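Local coordinates for protein anti-sigma-E factor RseA (PDB 1OR7) that holds the extracytoplasmic-function sigma factor sigma-E inactive through its N-terminal cytoplasmic domain until regulated intramembrane proteolysis releases the sigma factor, at residues B[4-9]-B[27-32]; B[9-14]-B[38-43]. All coordinates share one frame; numbering follows the deposited sequence.

Interaction 1 (B[4-9]-B[27-32]); sequences EQLSAL and PEMQKT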
loop_
_atom_site.group_PDB
_atom_site.type_symbol
_atom_site.label_atom_id
_atom_site.label_comp_id
_atom_site.label_asym_id
_atom_site.label_seq_id
_atom_site.Cartn_x
_atom_site.Cartn_y
_atom_site.Cartn_z
ATOM N N GLU B 4 -0.299 13.858 13.606
ATOM C CA GLU B 4 0.917 13.320 14.198
ATOM C C GLU B 4 0.656 11.925 14.810
ATOM O O GLU B 4 1.503 11.034 14.746
ATOM C CB GLU B 4 1.518 14.292 15.239
ATOM C CG GLU B 4 2.853 13.817 15.796
ATOM C CD GLU B 4 3.605 14.888 16.577
ATOM O OE1 GLU B 4 3.573 16.081 16.205
ATOM O OE2 GLU B 4 4.251 14.530 17.564
ATOM N N GLN B 5 -0.525 11.748 15.382
ATOM C CA GLN B 5 -0.943 10.482 15.954
ATOM C C GLN B 5 -1.137 9.482 14.826
ATOM O O GLN B 5 -0.776 8.309 14.949
ATOM C CB GLN B 5 -2.252 10.657 16.757
ATOM C CG GLN B 5 -2.095 11.531 17.983
ATOM C CD GLN B 5 -3.401 11.678 18.779
ATOM O OE1 GLN B 5 -4.411 12.145 18.252
ATOM N NE2 GLN B 5 -3.378 11.257 20.023
ATOM N N LEU B 6 -1.714 9.935 13.723
ATOM C CA LEU B 6 -1.846 9.078 12.547
ATOM C C LEU B 6 -0.464 8.614 12.065
ATOM O O LEU B 6 -0.246 7.441 11.750
ATOM C CB LEU B 6 -2.599 9.854 11.465
ATOM C CG LEU B 6 -2.962 9.238 10.128
ATOM C CD1 LEU B 6 -3.047 7.780 10.223
ATOM C CD2 LEU B 6 -4.311 9.772 9.679
ATOM N N SER B 7 0.478 9.545 12.018
ATOM C CA SER B 7 1.848 9.231 11.656
ATOM C C SER B 7 2.412 8.156 12.583
ATOM O O SER B 7 3.035 7.213 12.138
ATOM C CB SER B 7 2.715 10.475 11.772
ATOM O OG SER B 7 3.965 10.280 11.163
ATOM N N ALA B 8 2.233 8.308 13.884
ATOM C CA ALA B 8 2.733 7.284 14.807
ATOM C C ALA B 8 2.058 5.923 14.600
ATOM O O ALA B 8 2.720 4.864 14.609
ATOM C CB ALA B 8 2.613 7.753 16.273
ATOM N N LEU B 9 0.743 5.944 14.396
ATOM C CA LEU B 9 -0.011 4.716 14.170
ATOM C C LEU B 9 0.494 3.911 12.949
ATOM O O LEU B 9 0.709 2.713 13.017
ATOM C CB LEU B 9 -1.463 5.096 13.952
ATOM C CG LEU B 9 -2.478 3.979 13.861
ATOM C CD1 LEU B 9 -2.661 3.358 15.220
ATOM C CD2 LEU B 9 -3.791 4.563 13.343
ATOM N N PRO B 27 -12.973 10.888 7.509
ATOM C CA PRO B 27 -12.571 10.994 6.107
ATOM C C PRO B 27 -11.228 11.693 5.924
ATOM O O PRO B 27 -10.437 11.237 5.115
ATOM C CB PRO B 27 -13.727 11.776 5.457
ATOM C CG PRO B 27 -14.898 11.511 6.351
ATOM C CD PRO B 27 -14.333 11.417 7.744
ATOM N N GLU B 28 -10.945 12.743 6.686
ATOM C CA GLU B 28 -9.704 13.469 6.481
ATOM C C GLU B 28 -8.513 12.621 6.910
ATOM O O GLU B 28 -7.472 12.629 6.256
ATOM C CB GLU B 28 -9.742 14.819 7.204
ATOM C CG GLU B 28 -8.445 15.607 7.079
ATOM C CD GLU B 28 -8.401 16.838 7.976
ATOM O OE1 GLU B 28 -9.408 17.133 8.675
ATOM O OE2 GLU B 28 -7.340 17.507 7.993
ATOM N N MET B 29 -8.671 11.877 7.998
ATOM C CA MET B 29 -7.616 10.997 8.446
ATOM C C MET B 29 -7.457 9.873 7.425
ATOM O O MET B 29 -6.365 9.426 7.192
ATOM C CB MET B 29 -7.904 10.430 9.846
ATOM C CG MET B 29 -7.815 11.454 11.003
ATOM S SD MET B 29 -6.088 12.421 11.124
ATOM C CE MET B 29 -6.353 13.861 9.741
ATOM N N GLN B 30 -8.541 9.445 6.788
ATOM C CA GLN B 30 -8.445 8.384 5.795
ATOM C C GLN B 30 -7.579 8.831 4.618
ATOM O O GLN B 30 -6.757 8.059 4.096
ATOM C CB GLN B 30 -9.830 7.921 5.341
ATOM C CG GLN B 30 -10.510 6.962 6.360
ATOM C CD GLN B 30 -12.027 6.942 6.226
ATOM O OE1 GLN B 30 -12.552 6.827 5.118
ATOM N NE2 GLN B 30 -12.731 7.070 7.346
ATOM N N LYS B 31 -7.740 10.088 4.231
ATOM C CA LYS B 31 -6.938 10.638 3.133
ATOM C C LYS B 31 -5.477 10.687 3.501
ATOM O O LYS B 31 -4.603 10.396 2.685
ATOM C CB LYS B 31 -7.428 12.042 2.757
ATOM C CG LYS B 31 -8.353 12.030 1.582
ATOM N N THR B 32 -5.204 11.061 4.743
ATOM C CA THR B 32 -3.831 11.119 5.222
ATOM C C THR B 32 -3.222 9.723 5.292
ATOM O O THR B 32 -2.072 9.511 4.878
ATOM C CB THR B 32 -3.827 11.811 6.581
ATOM O OG1 THR B 32 -4.406 13.124 6.440
ATOM C CG2 THR B 32 -2.442 12.034 7.060
#
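Leu6 reaches from helix 3-10 into the first turns of helix 27-44 and rests between Met29 and Thr32. One methyl does nearly all the touching: Leu6 CD2 lies 3.5 Å from Met29 SD. On its Thr32 flank the same Leu6 CD2 is 3.7 Å from Thr32 CB. It also comes within 3.2 Å of the carbonyl oxygen Met29 O, an approach so close for a methyl carbon that its exact value is somewhat doubtful. Leu6 and Met29 run past one another in opposing senses, while Thr32 meets the leucine at a slant and adds its CG2, 3.9 Å from Leu6 CD2.

With the CG of Leu6 trans to the backbone nitrogen (chi1 -177°), the CD2 branch lands between Met29 and Thr32. Its chi2 of 25° is away from a staggered value, so the seating of CD2 is either somewhat strained or not precisely fixed. In Met29 the bend at chi2 (-56°) brings SD beside that methyl. The closest CA pair, Leu6 and Met29, is 7.3 Å apart, near enough for a single leucine to span the gap between the helices.

Further out, Leu23 of helix 17-24 packs on Met29, and Lys3 touches both Met29 and Thr32. Asn26 OD1 accepts a hydrogen bond from Met29 N at the start of helix 27-44. On helix 3-10, Glu4 and Ser7 hydrogen-bond instead to the chain of another protein, in keeping with a helix shared between intramolecular packing and partner binding. All three touching residues are buried; the contact is apolar helix-helix packing within the RseA N-terminal domain, a helical domain of the anti-sigma N-terminal clan.

Interaction 2 (B[9-14]-B[38-43]); sequences LMDGET and LIRDSM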
loop_
_atom_site.group_PDB
_atom_site.type_symbol
_atom_site.label_atom_id
_atom_site.label_comp_id
_atom_site.label_asym_id
_atom_site.label_seq_id
_atom_site.Cartn_x
_atom_site.Cartn_y
_atom_site.Cartn_z
ATOM N N LEU B 9 0.743 5.944 14.396
ATOM C CA LEU B 9 -0.011 4.716 14.170
ATOM C C LEU B 9 0.494 3.911 12.949
ATOM O O LEU B 9 0.709 2.713 13.017
ATOM C CB LEU B 9 -1.463 5.096 13.952
ATOM C CG LEU B 9 -2.478 3.979 13.861
ATOM C CD1 LEU B 9 -2.661 3.358 15.220
ATOM C CD2 LEU B 9 -3.791 4.563 13.343
ATOM N N MET B 10 0.718 4.570 11.837
ATOM C CA MET B 10 1.152 3.849 10.643
ATOM C C MET B 10 2.563 3.264 10.817
ATOM O O MET B 10 2.979 2.413 10.039
ATOM C CB MET B 10 1.138 4.754 9.452
ATOM C CG MET B 10 2.443 5.445 9.324
ATOM S SD MET B 10 2.324 6.524 7.818
ATOM C CE MET B 10 2.858 5.279 6.315
ATOM N N ASP B 11 3.273 3.704 11.850
ATOM C CA ASP B 11 4.600 3.188 12.146
ATOM C C ASP B 11 4.584 2.112 13.242
ATOM O O ASP B 11 5.636 1.637 13.682
ATOM C CB ASP B 11 5.492 4.321 12.622
ATOM C CG ASP B 11 5.997 5.203 11.497
ATOM O OD1 ASP B 11 6.175 4.708 10.348
ATOM O OD2 ASP B 11 6.278 6.405 11.703
ATOM N N GLY B 12 3.403 1.785 13.722
ATOM C CA GLY B 12 3.257 0.769 14.744
ATOM C C GLY B 12 3.682 1.275 16.092
ATOM O O GLY B 12 3.868 0.497 17.023
ATOM N N GLU B 13 3.822 2.584 16.206
ATOM C CA GLU B 13 4.368 3.148 17.411
ATOM C C GLU B 13 3.280 3.475 18.425
ATOM O O GLU B 13 3.590 3.798 19.544
ATOM C CB GLU B 13 5.232 4.357 17.090
ATOM C CG GLU B 13 6.489 3.983 16.302
ATOM C CD GLU B 13 7.613 3.397 17.166
ATOM O OE1 GLU B 13 7.572 3.560 18.385
ATOM O OE2 GLU B 13 8.538 2.766 16.611
ATOM N N THR B 14 2.019 3.429 18.016
ATOM C CA THR B 14 0.904 3.431 18.949
ATOM C C THR B 14 -0.098 2.460 18.370
ATOM O O THR B 14 -0.225 2.349 17.158
ATOM C CB THR B 14 0.252 4.794 19.148
ATOM O OG1 THR B 14 -0.938 4.607 19.920
ATOM C CG2 THR B 14 -0.281 5.390 17.860
ATOM N N LEU B 38 1.190 6.087 0.430
ATOM C CA LEU B 38 1.704 6.273 -0.941
ATOM C C LEU B 38 3.172 6.734 -0.868
ATOM O O LEU B 38 4.051 6.188 -1.555
ATOM C CB LEU B 38 0.855 7.262 -1.733
ATOM C CG LEU B 38 1.305 7.586 -3.175
ATOM C CD1 LEU B 38 1.364 6.342 -4.023
ATOM C CD2 LEU B 38 0.363 8.571 -3.788
ATOM N N ILE B 39 3.448 7.698 0.010
ATOM C CA ILE B 39 4.820 8.167 0.229
ATOM C C ILE B 39 5.724 7.028 0.657
ATOM O O ILE B 39 6.820 6.897 0.119
ATOM C CB ILE B 39 4.843 9.305 1.252
ATOM C CG1 ILE B 39 4.258 10.555 0.607
ATOM C CG2 ILE B 39 6.252 9.622 1.720
ATOM C CD1 ILE B 39 3.843 11.619 1.588
ATOM N N ARG B 40 5.286 6.206 1.614
ATOM C CA ARG B 40 6.069 5.043 2.019
ATOM C C ARG B 40 6.361 4.118 0.824
ATOM O O ARG B 40 7.508 3.658 0.624
ATOM C CB ARG B 40 5.346 4.255 3.109
ATOM C CG ARG B 40 5.840 2.837 3.342
ATOM C CD ARG B 40 5.171 2.129 4.525
ATOM N NE ARG B 40 5.514 2.835 5.739
ATOM C CZ ARG B 40 4.986 2.645 6.902
ATOM N NH1 ARG B 40 4.044 1.727 7.097
ATOM N NH2 ARG B 40 5.441 3.360 7.917
ATOM N N ASP B 41 5.331 3.826 0.038
ATOM C CA ASP B 41 5.510 2.893 -1.055
ATOM C C ASP B 41 6.516 3.460 -2.065
ATOM O O ASP B 41 7.393 2.738 -2.546
ATOM C CB ASP B 41 4.183 2.579 -1.698
ATOM C CG ASP B 41 3.247 1.786 -0.784
ATOM O OD1 ASP B 41 3.676 1.199 0.256
ATOM O OD2 ASP B 41 2.031 1.705 -1.066
ATOM N N SER B 42 6.397 4.748 -2.357
ATOM C CA SER B 42 7.299 5.419 -3.279
ATOM C C SER B 42 8.716 5.340 -2.776
ATOM O O SER B 42 9.601 4.956 -3.508
ATOM C CB SER B 42 6.912 6.881 -3.478
ATOM O OG SER B 42 7.729 7.501 -4.475
ATOM N N MET B 43 8.929 5.683 -1.517
ATOM C CA MET B 43 10.264 5.682 -0.981
ATOM C C MET B 43 10.876 4.286 -0.973
ATOM O O MET B 43 12.059 4.116 -1.227
ATOM C CB MET B 43 10.247 6.227 0.447
ATOM C CG MET B 43 9.960 7.700 0.555
ATOM S SD MET B 43 10.029 8.242 2.450
ATOM C CE MET B 43 11.955 8.122 2.798
#
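Arg40 lays its guanidinium group against the C-terminal end of helix 3-10, where the Met10 methyl covers a face while Met10 O and Asp11 OD1 sit at the edge. The tight part is around this flat group. Met10 CE sits over the centre of the face, 3.4 Å from Arg40 CZ. At the edge, Arg40 NH1 donates to Met10 O at 3.2 Å, with an N-H...O angle of 151°. A weak second bond joins Arg40 NH2 to the same oxygen at 3.4 Å. Arg40 NH2 also forms a salt bridge with Asp11 OD1 at 2.9 Å, the carboxylate and guanidinium planes lying 29° apart. Methionine thus supplies both a methyl for the face and a carbonyl for the edge, which together should restrict rotation of the group.

Away from this end the contact is sparse: the nearest CA atoms, those of Met10 and Arg40, are 10.0 Å apart, a distance spanned by an arginine straight through chi2 and then bent at chi3 (-64°). Beyond Asp11 the chain turns off at Gly12, with positive phi, toward the partly exposed Glu13 and Thr14. The chain of another protein adds further polar partners: Asp11 OD2 has its strongest one there, a hydrogen bond with an aromatic side chain, while Asp11 OD1 meets basic groups and Arg40 NE an acidic one. Here a Schellman motif ending a helix is tied to an arginine at the intermolecular interface.

Overall arrangement
From the N terminus, helix 3-10 carries 4-9 and leads through the shared Leu9 into 9-14. The chain then passes through helix 17-24 before helix 27-44, where 27-32 closes the loop of interaction 1 over 17 intervening residues. Further along the same helix, 38-43 closes interaction 2 over 23. Because the four segments alternate in sequence, the two closures cross. Their centres lie 10 Å apart, and a probable hydrogen bond from Glu13 N to Ala8 O (3.0 Å) joins their N-terminal segments directly. Helix 3-10 is therefore fixed to both the early and the later turns of helix 27-44, by apolar packing at the first and mainly polar contacts at the second.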